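Local coordinates for NUDIX hydrolase (PDB 2B0V), which probably hydrolyses phosphate anhydride bonds of nucleotides or thiamine diphosphate with magnesium as cofactor, as in other Nudix hydrolases of the NudJ subfamily, at residues 63-75 / 131-144. Sequence-based numbering, arbitrary orientation. Where two conformers were deposited one is given.
Sequences SFLPEVLTGIYHW and QCIEDYHAGKRYPL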
loop_
_atom_site.group_PDB
_atom_site.type_symbol
_atom_site.label_atom_id
_atom_site.label_comp_id
_atom_site.label_asym_id
_atom_site.label_seq_id
_atom_site.Cartn_x
_atom_site.Cartn_y
_atom_site.Cartn_z
ATOM N N SER A 63 4.617 12.449 -1.378
ATOM C CA SER A 63 5.789 11.863 -0.712
ATOM C C SER A 63 5.384 11.320 0.673
ATOM O O SER A 63 4.563 11.899 1.384
ATOM C CB SER A 63 6.917 12.907 -0.610
ATOM O OG SER A 63 6.457 14.031 0.095
ATOM N N PHE A 64 6.008 10.200 1.056
ATOM C CA PHE A 64 5.621 9.487 2.270
ATOM C C PHE A 64 6.724 9.515 3.313
ATOM O O PHE A 64 7.924 9.423 2.980
ATOM C CB PHE A 64 5.339 8.049 1.860
ATOM C CG PHE A 64 4.808 7.127 2.972
ATOM C CD1 PHE A 64 3.622 7.396 3.630
ATOM C CD2 PHE A 64 5.486 5.946 3.284
ATOM C CE1 PHE A 64 3.105 6.466 4.602
ATOM C CE2 PHE A 64 4.970 5.042 4.257
ATOM C CZ PHE A 64 3.794 5.316 4.895
ATOM N N LEU A 65 6.301 9.643 4.576
ATOM C CA LEU A 65 7.175 9.496 5.733
ATOM C C LEU A 65 6.716 8.285 6.548
ATOM O O LEU A 65 5.744 8.380 7.291
ATOM C CB LEU A 65 7.078 10.761 6.597
ATOM C CG LEU A 65 8.145 11.031 7.655
ATOM C CD1 LEU A 65 9.436 11.521 7.008
ATOM C CD2 LEU A 65 7.623 12.112 8.621
ATOM N N PRO A 66 7.392 7.137 6.383
ATOM C CA PRO A 66 6.942 5.964 7.147
ATOM C C PRO A 66 7.157 6.176 8.632
ATOM O O PRO A 66 8.148 6.845 9.057
ATOM C CB PRO A 66 7.801 4.792 6.607
ATOM C CG PRO A 66 8.434 5.339 5.335
ATOM C CD PRO A 66 8.562 6.847 5.532
ATOM N N GLU A 67 6.223 5.662 9.419
ATOM C CA GLU A 67 6.311 5.817 10.878
ATOM C C GLU A 67 6.403 4.475 11.629
ATOM O O GLU A 67 7.148 4.355 12.593
ATOM C CB GLU A 67 5.136 6.631 11.380
ATOM C CG GLU A 67 5.134 8.071 10.776
ATOM C CD GLU A 67 3.943 8.901 11.221
ATOM O OE1 GLU A 67 2.783 8.473 11.048
ATOM O OE2 GLU A 67 4.172 10.016 11.726
ATOM N N VAL A 68 5.543 3.520 11.237
ATOM C CA VAL A 68 5.441 2.178 11.868
ATOM C C VAL A 68 5.146 1.107 10.834
ATOM O O VAL A 68 4.609 1.406 9.748
ATOM C CB VAL A 68 4.310 2.101 12.929
ATOM C CG1 VAL A 68 4.602 3.001 14.135
ATOM C CG2 VAL A 68 2.917 2.396 12.332
ATOM N N LEU A 69 5.471 -0.131 11.215
ATOM C CA LEU A 69 4.992 -1.321 10.524
ATOM C C LEU A 69 3.643 -1.649 11.147
ATOM O O LEU A 69 3.499 -1.605 12.391
ATOM C CB LEU A 69 5.968 -2.456 10.789
ATOM C CG LEU A 69 5.670 -3.784 10.142
ATOM C CD1 LEU A 69 5.954 -3.664 8.633
ATOM C CD2 LEU A 69 6.599 -4.808 10.843
ATOM N N THR A 70 2.668 -1.991 10.318
ATOM C CA THR A 70 1.365 -2.372 10.863
ATOM C C THR A 70 1.071 -3.863 10.755
ATOM O O THR A 70 0.243 -4.372 11.530
ATOM C CB THR A 70 0.196 -1.592 10.231
ATOM O OG1 THR A 70 0.208 -1.794 8.811
ATOM C CG2 THR A 70 0.324 -0.103 10.536
ATOM N N GLY A 71 1.701 -4.552 9.803
ATOM C CA GLY A 71 1.519 -5.995 9.700
ATOM C C GLY A 71 2.240 -6.558 8.498
ATOM O O GLY A 71 2.611 -5.812 7.591
ATOM N N ILE A 72 2.495 -7.867 8.545
ATOM C CA ILE A 72 3.073 -8.577 7.394
ATOM C C ILE A 72 2.140 -9.716 7.044
ATOM O O ILE A 72 1.853 -10.548 7.897
ATOM C CB ILE A 72 4.457 -9.138 7.785
ATOM C CG1 ILE A 72 5.360 -7.982 8.255
ATOM C CG2 ILE A 72 5.100 -9.902 6.577
ATOM C CD1 ILE A 72 6.710 -8.465 8.883
ATOM N N TYR A 73 1.674 -9.720 5.802
ATOM C CA TYR A 73 0.590 -10.644 5.396
ATOM C C TYR A 73 1.095 -11.618 4.385
ATOM O O TYR A 73 1.679 -11.214 3.382
ATOM C CB TYR A 73 -0.625 -9.848 4.796
ATOM C CG TYR A 73 -1.136 -8.803 5.778
ATOM C CD1 TYR A 73 -2.138 -9.133 6.716
ATOM C CD2 TYR A 73 -0.574 -7.524 5.828
ATOM C CE1 TYR A 73 -2.590 -8.188 7.648
ATOM C CE2 TYR A 73 -1.006 -6.589 6.785
ATOM C CZ TYR A 73 -2.005 -6.950 7.698
ATOM O OH TYR A 73 -2.424 -6.044 8.636
ATOM N N HIS A 74 0.899 -12.902 4.666
ATOM C CA HIS A 74 1.443 -13.949 3.826
ATOM C C HIS A 74 0.242 -14.693 3.263
ATOM O O HIS A 74 -0.466 -15.368 3.991
ATOM C CB HIS A 74 2.336 -14.845 4.725
ATOM C CG HIS A 74 2.916 -16.042 4.033
ATOM N ND1 HIS A 74 3.580 -17.033 4.720
ATOM C CD2 HIS A 74 2.896 -16.426 2.736
ATOM C CE1 HIS A 74 3.982 -17.962 3.874
ATOM N NE2 HIS A 74 3.548 -17.640 2.666
ATOM N N TRP A 75 -0.010 -14.538 1.974
ATOM C CA TRP A 75 -1.168 -15.233 1.395
ATOM C C TRP A 75 -0.975 -15.615 -0.046
ATOM O O TRP A 75 -0.050 -15.144 -0.693
ATOM C CB TRP A 75 -2.409 -14.385 1.577
ATOM C CG TRP A 75 -2.623 -13.441 0.510
ATOM C CD1 TRP A 75 -3.562 -13.524 -0.499
ATOM C CD2 TRP A 75 -1.895 -12.255 0.288
ATOM N NE1 TRP A 75 -3.446 -12.451 -1.329
ATOM C CE2 TRP A 75 -2.433 -11.649 -0.880
ATOM C CE3 TRP A 75 -0.832 -11.638 0.953
ATOM C CZ2 TRP A 75 -1.953 -10.452 -1.388
ATOM C CZ3 TRP A 75 -0.350 -10.430 0.457
ATOM C CH2 TRP A 75 -0.903 -9.851 -0.710
ATOM N N GLN A 131 -8.326 -5.779 5.394
ATOM C CA GLN A 131 -7.659 -6.323 6.596
ATOM C C GLN A 131 -6.587 -5.364 7.112
ATOM O O GLN A 131 -6.460 -5.149 8.340
ATOM C CB GLN A 131 -7.039 -7.702 6.338
ATOM C CG GLN A 131 -6.561 -8.394 7.641
ATOM C CD GLN A 131 -7.707 -8.574 8.632
ATOM O OE1 GLN A 131 -7.657 -8.115 9.775
ATOM N NE2 GLN A 131 -8.768 -9.159 8.163
ATOM N N CYS A 132 -5.794 -4.795 6.197
ATOM C CA CYS A 132 -4.693 -3.870 6.570
ATOM C C CYS A 132 -5.248 -2.656 7.337
ATOM O O CYS A 132 -4.683 -2.169 8.309
ATOM C CB CYS A 132 -3.886 -3.471 5.312
ATOM S SG CYS A 132 -2.935 -4.860 4.553
ATOM N N ILE A 133 -6.401 -2.173 6.880
ATOM C CA ILE A 133 -7.057 -1.038 7.571
ATOM C C ILE A 133 -7.586 -1.435 8.945
ATOM O O ILE A 133 -7.423 -0.694 9.909
ATOM C CB ILE A 133 -8.210 -0.454 6.695
ATOM C CG1 ILE A 133 -7.595 0.260 5.499
ATOM C CG2 ILE A 133 -9.090 0.513 7.507
ATOM C CD1 ILE A 133 -8.594 0.582 4.356
ATOM N N GLU A 134 -8.206 -2.608 9.034
ATOM C CA GLU A 134 -8.711 -3.125 10.314
ATOM C C GLU A 134 -7.610 -3.242 11.353
ATOM O O GLU A 134 -7.769 -2.769 12.468
ATOM C CB GLU A 134 -9.415 -4.467 10.105
ATOM C CG GLU A 134 -10.701 -4.265 9.260
ATOM C CD GLU A 134 -11.382 -5.574 8.879
ATOM O OE1 GLU A 134 -10.709 -6.628 8.787
ATOM O OE2 GLU A 134 -12.603 -5.529 8.638
ATOM N N ASP A 135 -6.474 -3.808 10.948
ATOM C CA ASP A 135 -5.354 -4.010 11.843
ATOM C C ASP A 135 -4.794 -2.653 12.293
ATOM O O ASP A 135 -4.518 -2.454 13.476
ATOM C CB ASP A 135 -4.314 -4.889 11.159
ATOM C CG ASP A 135 -4.786 -6.337 11.016
ATOM O OD1 ASP A 135 -5.760 -6.706 11.705
ATOM O OD2 ASP A 135 -4.167 -7.118 10.253
ATOM N N TYR A 136 -4.691 -1.704 11.366
ATOM C CA TYR A 136 -4.233 -0.359 11.687
ATOM C C TYR A 136 -5.193 0.290 12.701
ATOM O O TYR A 136 -4.758 0.886 13.713
ATOM C CB TYR A 136 -4.188 0.493 10.416
ATOM C CG TYR A 136 -3.983 1.963 10.692
ATOM C CD1 TYR A 136 -2.726 2.463 11.028
ATOM C CD2 TYR A 136 -5.058 2.848 10.625
ATOM C CE1 TYR A 136 -2.544 3.793 11.300
ATOM C CE2 TYR A 136 -4.885 4.210 10.893
ATOM C CZ TYR A 136 -3.623 4.671 11.221
ATOM O OH TYR A 136 -3.462 6.014 11.495
ATOM N N HIS A 137 -6.487 0.151 12.438
ATOM C CA HIS A 137 -7.516 0.719 13.319
ATOM C C HIS A 137 -7.490 0.063 14.692
ATOM O O HIS A 137 -7.771 0.721 15.701
ATOM C CB HIS A 137 -8.915 0.582 12.703
ATOM C CG HIS A 137 -9.968 1.377 13.415
ATOM N ND1 HIS A 137 -10.293 2.667 13.055
ATOM C CD2 HIS A 137 -10.757 1.068 14.472
ATOM C CE1 HIS A 137 -11.249 3.119 13.852
ATOM N NE2 HIS A 137 -11.551 2.166 14.718
ATOM N N ALA A 138 -7.161 -1.226 14.730
ATOM C CA ALA A 138 -7.041 -1.997 15.972
ATOM C C ALA A 138 -5.792 -1.648 16.784
ATOM O O ALA A 138 -5.521 -2.282 17.816
ATOM C CB ALA A 138 -7.074 -3.507 15.674
ATOM N N GLY A 139 -5.022 -0.659 16.341
ATOM C CA GLY A 139 -3.898 -0.183 17.137
ATOM C C GLY A 139 -2.633 -0.982 16.916
ATOM O O GLY A 139 -1.695 -0.952 17.745
ATOM N N LYS A 140 -2.599 -1.741 15.820
ATOM C CA LYS A 140 -1.397 -2.501 15.487
ATOM C C LYS A 140 -0.319 -1.564 14.925
ATOM O O LYS A 140 -0.436 -1.019 13.807
ATOM C CB LYS A 140 -1.693 -3.686 14.550
ATOM C CG LYS A 140 -2.632 -4.760 15.148
ATOM C CD LYS A 140 -2.181 -5.261 16.533
ATOM C CE LYS A 140 -3.053 -6.415 17.040
ATOM N NZ LYS A 140 -2.437 -7.242 18.159
ATOM N N ARG A 141 0.707 -1.343 15.739
ATOM C CA ARG A 141 1.790 -0.450 15.395
ATOM C C ARG A 141 3.051 -1.115 15.893
ATOM O O ARG A 141 3.162 -1.374 17.089
ATOM C CB ARG A 141 1.662 0.915 16.101
ATOM C CG ARG A 141 0.312 1.622 16.090
ATOM C CD ARG A 141 0.133 2.430 14.828
ATOM N NE ARG A 141 -1.100 3.210 14.890
ATOM C CZ ARG A 141 -2.301 2.717 14.601
ATOM N NH1 ARG A 141 -2.412 1.453 14.200
ATOM N NH2 ARG A 141 -3.383 3.498 14.695
ATOM N N TYR A 142 4.014 -1.348 15.000
ATOM C CA TYR A 142 5.277 -1.988 15.396
ATOM C C TYR A 142 6.432 -1.139 14.877
ATOM O O TYR A 142 6.271 -0.421 13.870
ATOM C CB TYR A 142 5.335 -3.381 14.794
ATOM C CG TYR A 142 4.111 -4.204 15.152
ATOM C CD1 TYR A 142 3.995 -4.805 16.422
ATOM C CD2 TYR A 142 3.072 -4.394 14.221
ATOM C CE1 TYR A 142 2.879 -5.574 16.756
ATOM C CE2 TYR A 142 1.933 -5.187 14.544
ATOM C CZ TYR A 142 1.867 -5.766 15.826
ATOM O OH TYR A 142 0.789 -6.542 16.182
ATOM N N PRO A 143 7.580 -1.149 15.587
ATOM C CA PRO A 143 8.692 -0.265 15.223
ATOM C C PRO A 143 9.278 -0.581 13.867
ATOM O O PRO A 143 9.409 -1.764 13.517
ATOM C CB PRO A 143 9.731 -0.523 16.334
ATOM C CG PRO A 143 8.919 -1.059 17.485
ATOM C CD PRO A 143 7.860 -1.911 16.830
ATOM N N LEU A 144 9.635 0.458 13.126
ATOM C CA LEU A 144 10.289 0.245 11.806
ATOM C C LEU A 144 11.585 -0.569 11.918
ATOM O O LEU A 144 11.962 -1.310 10.980
ATOM C CB LEU A 144 10.638 1.572 11.155
ATOM C CG LEU A 144 9.382 2.398 10.846
ATOM C CD1 LEU A 144 9.812 3.801 10.418
ATOM C CD2 LEU A 144 8.503 1.715 9.760
HETATM O O HOH W 1 8.865 3.051 14.335
HETATM O O HOH W 2 -2.014 -3.307 8.462
#
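Y73 and D135 reach each other because both hold CG anti to their own carbonyl carbon (chi1 -56° and -71°), so that the phenol from the strand and the carboxylate from the helix meet from opposite directions. Y73 OH donates to D135 OD2 at 2.6 Å, and OD2 accepts on its anti lone pair. D135 OD2 lies in the ring plane at its edge, the carboxylate turned only 9° from that plane; tyrosine suits the place by joining a long reach to a polar end. In the conformer given, C132 SG meets the same ring obliquely, 3.4 Å from Y73 CE2, a sulfur-aromatic contact for which a small, polarisable sulfur is apt. A water donates to both Y73 OH and C132 O and also bonds T70 OG1. A phenylalanine here, lacking the hydroxyl, would probably leave D135 OD2 without this donor and the water without one of its acceptors.

Beyond the helix, G139 takes a positive phi in a Schellman motif, where a CB would jam against the preceding carbonyl O, and the chain returns to the strand. L69 and Y142 form an antiparallel hydrogen-bonded pair, with L69 N to Y142 O at 2.8 Å and Y142 N to L69 O at 2.7 Å. The Y142 ring turns its edge to the carbonyl of T70, CE2 lying 3.6 Å from T70 O. Small and beta-branched, T70 sets its CG2 4.0 Å from Y136 CD1, at that ring's edge. Branched L144 lays CD2 3.6 Å from V68 C, while a water bridges its N to E67 O. Strand 62-77 pairs with strand 82-96; helix 128-137 packs against it, and the short, weakly bonded strand 142-143 lies antiparallel beside it in the mixed sheet of the Nudix fold.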